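Local structure of Alpha/beta hydrolase fold protein (Ochrobactrum, 4G9E) at residues I15-S20 and W52-D58; M29-N33 and L103-G108. The protein hydrolyses N-acyl homoserine lactones, the signal molecules of bacterial quorum sensing, and is seen here with N-butanoyl-L-homoserine bound. All coordinates share one frame; numbering follows the deposited sequence.

In the fold
Strand 52-57 joins the two contacts: in the central sheet it has strand 13-19 as an antiparallel neighbour in contact 1 and strand 24-30, which leads into contact 2, as a parallel one. The two centres lie 14 Å apart, yet the contacts touch. Met29 N sits 2.8 Å from Ile55 O, a probable hydrogen bond between the strands, and Val54 CG1 packs against Met29 SD at 3.6 Å. The centre of contact 2 lies about 2 Å from the centre of the chain, and this contact grips N-butanoyl-L-homoserine directly through Asn33 and Leu103. Contact 1 is farther out, its nearer end marked by the Asp58 side chain, about 13 Å from the ligand.

Contact 1: residues I15-S20 and W52-D58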
# COMPACT_ATOMS: atom_id res chain seq x y z
N ILE A 15 -2.86 5.40 16.14
CA ILE A 15 -2.80 5.44 14.69
C ILE A 15 -3.57 6.63 14.12
O ILE A 15 -4.74 6.84 14.44
CB ILE A 15 -3.27 4.11 14.07
CG1 ILE A 15 -2.28 2.99 14.44
CG2 ILE A 15 -3.40 4.23 12.56
CD1 ILE A 15 -2.67 1.63 13.94
N ALA A 16 -2.89 7.41 13.30
CA ALA A 16 -3.49 8.56 12.64
C ALA A 16 -4.32 8.09 11.45
O ALA A 16 -3.89 7.23 10.68
CB ALA A 16 -2.41 9.52 12.19
N VAL A 17 -5.50 8.69 11.28
CA VAL A 17 -6.41 8.33 10.20
C VAL A 17 -6.93 9.58 9.50
O VAL A 17 -7.39 10.51 10.16
CB VAL A 17 -7.63 7.54 10.73
CG1 VAL A 17 -8.56 7.16 9.60
CG2 VAL A 17 -7.17 6.29 11.49
N ARG A 18 -6.85 9.60 8.17
CA ARG A 18 -7.44 10.67 7.37
C ARG A 18 -8.61 10.08 6.62
O ARG A 18 -8.49 9.00 6.05
CB ARG A 18 -6.43 11.18 6.35
CG ARG A 18 -5.20 11.80 6.95
CD ARG A 18 -4.10 11.93 5.92
NE ARG A 18 -2.83 12.20 6.59
CZ ARG A 18 -2.08 11.27 7.17
NH1 ARG A 18 -2.47 10.00 7.15
NH2 ARG A 18 -0.95 11.61 7.77
N GLU A 19 -9.72 10.80 6.59
CA GLU A 19 -10.88 10.34 5.84
C GLU A 19 -11.46 11.47 5.01
O GLU A 19 -11.59 12.61 5.48
CB GLU A 19 -11.98 9.82 6.76
CG GLU A 19 -11.57 8.65 7.62
CD GLU A 19 -12.72 8.09 8.44
OE1 GLU A 19 -13.81 7.87 7.88
OE2 GLU A 19 -12.53 7.88 9.65
N SER A 20 -11.82 11.16 3.77
CA SER A 20 -12.59 12.10 2.97
C SER A 20 -14.06 12.06 3.41
O SER A 20 -14.46 11.20 4.20
CB SER A 20 -12.47 11.76 1.49
OG SER A 20 -13.25 10.62 1.17
N TRP A 52 -16.16 8.66 -2.95
CA TRP A 52 -16.02 7.49 -2.09
C TRP A 52 -15.39 7.89 -0.78
O TRP A 52 -14.70 8.90 -0.69
CB TRP A 52 -15.18 6.44 -2.82
CG TRP A 52 -15.93 5.78 -3.97
CD1 TRP A 52 -16.98 4.92 -3.86
CD2 TRP A 52 -15.68 5.93 -5.38
NE1 TRP A 52 -17.41 4.53 -5.11
CE2 TRP A 52 -16.61 5.12 -6.06
CE3 TRP A 52 -14.74 6.65 -6.14
CZ2 TRP A 52 -16.64 5.01 -7.44
CZ3 TRP A 52 -14.78 6.55 -7.52
CH2 TRP A 52 -15.73 5.74 -8.16
N ARG A 53 -15.66 7.10 0.26
CA ARG A 53 -15.08 7.35 1.57
C ARG A 53 -13.65 6.82 1.60
O ARG A 53 -13.42 5.64 1.84
CB ARG A 53 -15.93 6.71 2.66
CG ARG A 53 -15.42 6.96 4.07
CD ARG A 53 -16.36 6.32 5.06
NE ARG A 53 -15.98 6.58 6.45
CZ ARG A 53 -16.72 6.23 7.49
NH1 ARG A 53 -17.87 5.59 7.28
NH2 ARG A 53 -16.33 6.49 8.72
N VAL A 54 -12.70 7.70 1.32
CA VAL A 54 -11.29 7.31 1.28
C VAL A 54 -10.70 7.40 2.68
O VAL A 54 -10.84 8.43 3.36
CB VAL A 54 -10.50 8.21 0.32
CG1 VAL A 54 -9.01 7.90 0.39
CG2 VAL A 54 -11.02 8.05 -1.10
N ILE A 55 -10.07 6.31 3.12
CA ILE A 55 -9.49 6.20 4.45
C ILE A 55 -8.00 5.94 4.27
O ILE A 55 -7.63 4.94 3.67
CB ILE A 55 -10.14 5.02 5.21
CG1 ILE A 55 -11.66 5.22 5.28
CG2 ILE A 55 -9.52 4.88 6.59
CD1 ILE A 55 -12.43 3.98 5.64
N ALA A 56 -7.17 6.85 4.77
CA ALA A 56 -5.72 6.79 4.56
C ALA A 56 -4.99 6.93 5.88
O ALA A 56 -4.67 8.04 6.30
CB ALA A 56 -5.27 7.88 3.59
N PRO A 57 -4.76 5.80 6.57
CA PRO A 57 -4.09 5.84 7.87
C PRO A 57 -2.58 5.92 7.72
O PRO A 57 -2.03 5.80 6.63
CB PRO A 57 -4.45 4.50 8.52
CG PRO A 57 -5.43 3.84 7.62
CD PRO A 57 -5.27 4.45 6.26
N ASP A 58 -1.91 6.13 8.85
CA ASP A 58 -0.47 5.99 8.92
C ASP A 58 -0.14 4.71 9.67
O ASP A 58 -0.65 4.46 10.76
CB ASP A 58 0.16 7.18 9.64
CG ASP A 58 0.03 8.48 8.86
OD1 ASP A 58 -0.12 8.41 7.63
OD2 ASP A 58 0.09 9.56 9.47
O HOH W 1 -14.62 7.40 11.13
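Ala56 O takes two bonds from Arg18, a long one from the backbone N (3.3 Å) and a better placed one from the guanidinium NH1 (3.1 Å), the donors arriving from opposite faces of the carbonyl plane. The same guanidinium forms an end-on salt bridge with Asp58, NH1 to OD1 and NH2 to OD2 (2.9 Å). The flat groups are turned 53° apart: OD2 is met on its syn side, OD1 from above the carboxylate plane. Gly37 N and Ser36 OG also bond to OD1 and Lys64 N to OD2; with the Arg18 charge, these donors would probably favour the charged form of this buried carboxylate. Strands 13-19 and 52-57 run antiparallel here in the central sheet of the alpha/beta hydrolase fold, and Ala56 N answers with a nearly straight bond to Arg18 O (2.8 Å). Arg18 and Ala56 point to one face of the sheet; Val17, Glu19, Ile55 and Pro57 point to the other, where Val17 CG1 lies beside Ile55 CG2 and helix 77-91 packs over Glu19, Ile55 and Pro57. Arg53 makes a side-on salt bridge to Glu19, NE (2.9 Å) and NH2 both to OE1, with the two planes only 18° apart. A water bonded to Glu19 OE2 at 2.6 Å adds a weak link to Arg53 NH2. Ser20 OG accepts from Val54 N at 3.0 Å and also bonds to Gly49 O.

Contact 2: residues M29-N33 and L103-G108; sequences MIHGN and LGGHIG. With C4L (N-butanoyl-L-homoserine), chain C.
Ile30 lays its side chain on the first turn of helix 103-111. CG2 sits 3.6 Å from Gly104 CA, while CD1 reaches down the helix to Ile107 CG2 at 4.0 Å, the two isoleucines crossing at a slant. With CG1 placed beside the backbone N (chi1 -49°), both branches can touch the helix, CG2 near its start and CD1 a turn further on. Cutting Ile30 back to an alanine is likely to open a gap beside Gly104 and leave Ile107 without its apolar mate on the strand. The backbone closes in as well: Ile30 O receives a nearly straight CA-H...O contact from Gly104 CA, where a CB would clash with this oxygen. His31 turns its side chain from the helix, and ND1 bonds in the ring plane to Gly32 O (2.8 Å), while NE2 accepts from Leu59 N, so the imidazole is held at both nitrogens. Helix 103-111 follows Ser102 in a Gly100-Ser102-Gly104 pattern consistent with the nucleophile elbow of alpha/beta hydrolases, and the chain after strand 24-30 faces its first turn. At Gly32 a CB would crowd ligand O2. Asn33 N gives that oxygen a nearly straight bond of 2.8 Å, and Leu103 N gives it a second of the same length; this pair of backbone donors resembles the oxyanion hole of the family, here occupied by a carboxylate oxygen of N-butanoyl-L-homoserine. The Asn33 side chain swings away from its own N (chi1 -172°) and brings ND2 to the ligand amide oxygen O4 at 2.9 Å; ND2 also bonds to Ala147 O. Leu103 CB and CD2 pack against the Asn33 backbone, with CB 3.6 Å from Asn33 N.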
# COMPACT_ATOMS: atom_id res chain seq x y z
N MET A 29 -6.75 3.05 1.75
CA MET A 29 -5.49 3.21 1.01
C MET A 29 -4.34 3.04 1.99
O MET A 29 -4.30 3.73 3.01
CB MET A 29 -5.42 4.60 0.37
CG MET A 29 -6.53 4.87 -0.63
SD MET A 29 -6.37 6.44 -1.51
CE MET A 29 -5.15 5.99 -2.73
N ILE A 30 -3.42 2.13 1.68
CA ILE A 30 -2.31 1.79 2.57
C ILE A 30 -1.00 2.22 1.92
O ILE A 30 -0.64 1.74 0.84
CB ILE A 30 -2.25 0.28 2.88
CG1 ILE A 30 -3.62 -0.27 3.30
CG2 ILE A 30 -1.22 0.02 3.96
CD1 ILE A 30 -3.62 -1.77 3.50
N HIS A 31 -0.29 3.12 2.59
CA HIS A 31 0.94 3.70 2.06
C HIS A 31 2.13 2.74 2.10
O HIS A 31 2.06 1.63 2.64
CB HIS A 31 1.27 4.99 2.81
CG HIS A 31 1.67 4.78 4.24
ND1 HIS A 31 2.92 4.32 4.61
CD2 HIS A 31 0.98 4.98 5.39
CE1 HIS A 31 2.97 4.24 5.93
NE2 HIS A 31 1.82 4.64 6.43
N GLY A 32 3.23 3.20 1.52
CA GLY A 32 4.43 2.40 1.39
C GLY A 32 5.48 2.61 2.47
O GLY A 32 5.28 3.33 3.44
N ASN A 33 6.60 1.94 2.28
CA ASN A 33 7.73 1.97 3.20
C ASN A 33 8.19 3.41 3.43
O ASN A 33 8.53 4.13 2.49
CB ASN A 33 8.86 1.15 2.57
CG ASN A 33 10.03 0.93 3.50
OD1 ASN A 33 10.35 1.76 4.35
ND2 ASN A 33 10.69 -0.20 3.32
N LEU A 103 4.89 -1.51 -0.13
CA LEU A 103 4.72 -2.20 1.15
C LEU A 103 3.22 -2.35 1.47
O LEU A 103 2.78 -3.39 1.94
CB LEU A 103 5.43 -1.44 2.26
CG LEU A 103 5.14 -1.88 3.70
CD1 LEU A 103 5.58 -3.32 3.94
CD2 LEU A 103 5.81 -0.94 4.69
N GLY A 104 2.45 -1.30 1.20
CA GLY A 104 1.01 -1.35 1.44
C GLY A 104 0.28 -2.42 0.64
O GLY A 104 -0.73 -2.97 1.11
N GLY A 105 0.75 -2.71 -0.57
CA GLY A 105 0.22 -3.80 -1.36
C GLY A 105 0.51 -5.16 -0.73
O GLY A 105 -0.36 -6.03 -0.71
N HIS A 106 1.73 -5.34 -0.22
CA HIS A 106 2.07 -6.57 0.48
C HIS A 106 1.19 -6.74 1.73
O HIS A 106 0.74 -7.83 2.06
CB HIS A 106 3.55 -6.58 0.87
CG HIS A 106 4.48 -6.55 -0.31
ND1 HIS A 106 4.74 -7.66 -1.09
CD2 HIS A 106 5.20 -5.53 -0.85
CE1 HIS A 106 5.59 -7.32 -2.05
NE2 HIS A 106 5.87 -6.04 -1.93
N ILE A 107 0.97 -5.63 2.44
CA ILE A 107 0.08 -5.62 3.59
C ILE A 107 -1.34 -6.01 3.17
O ILE A 107 -1.99 -6.83 3.81
CB ILE A 107 0.10 -4.24 4.28
CG1 ILE A 107 1.50 -3.96 4.85
CG2 ILE A 107 -0.99 -4.14 5.35
CD1 ILE A 107 1.71 -2.53 5.28
N GLY A 108 -1.82 -5.43 2.07
CA GLY A 108 -3.13 -5.77 1.55
C GLY A 108 -3.28 -7.25 1.24
O GLY A 108 -4.32 -7.86 1.51
O1 C4L C . 7.85 1.69 -1.56
C4 C4L C . 7.86 0.67 -0.84
O2 C4L C . 6.98 0.42 0.01
C3 C4L C . 9.00 -0.31 -0.97
C2 C4L C . 9.64 -0.25 -2.36
C1 C4L C . 11.04 -0.84 -2.38
O3 C4L C . 11.95 0.03 -1.69
N1 C4L C . 8.57 -1.70 -0.73
C5 C4L C . 8.86 -2.36 0.40
O4 C4L C . 9.52 -1.87 1.31
C6 C4L C . 8.36 -3.78 0.50
C7 C4L C . 9.49 -4.68 0.98
C8 C4L C . 10.63 -4.77 -0.03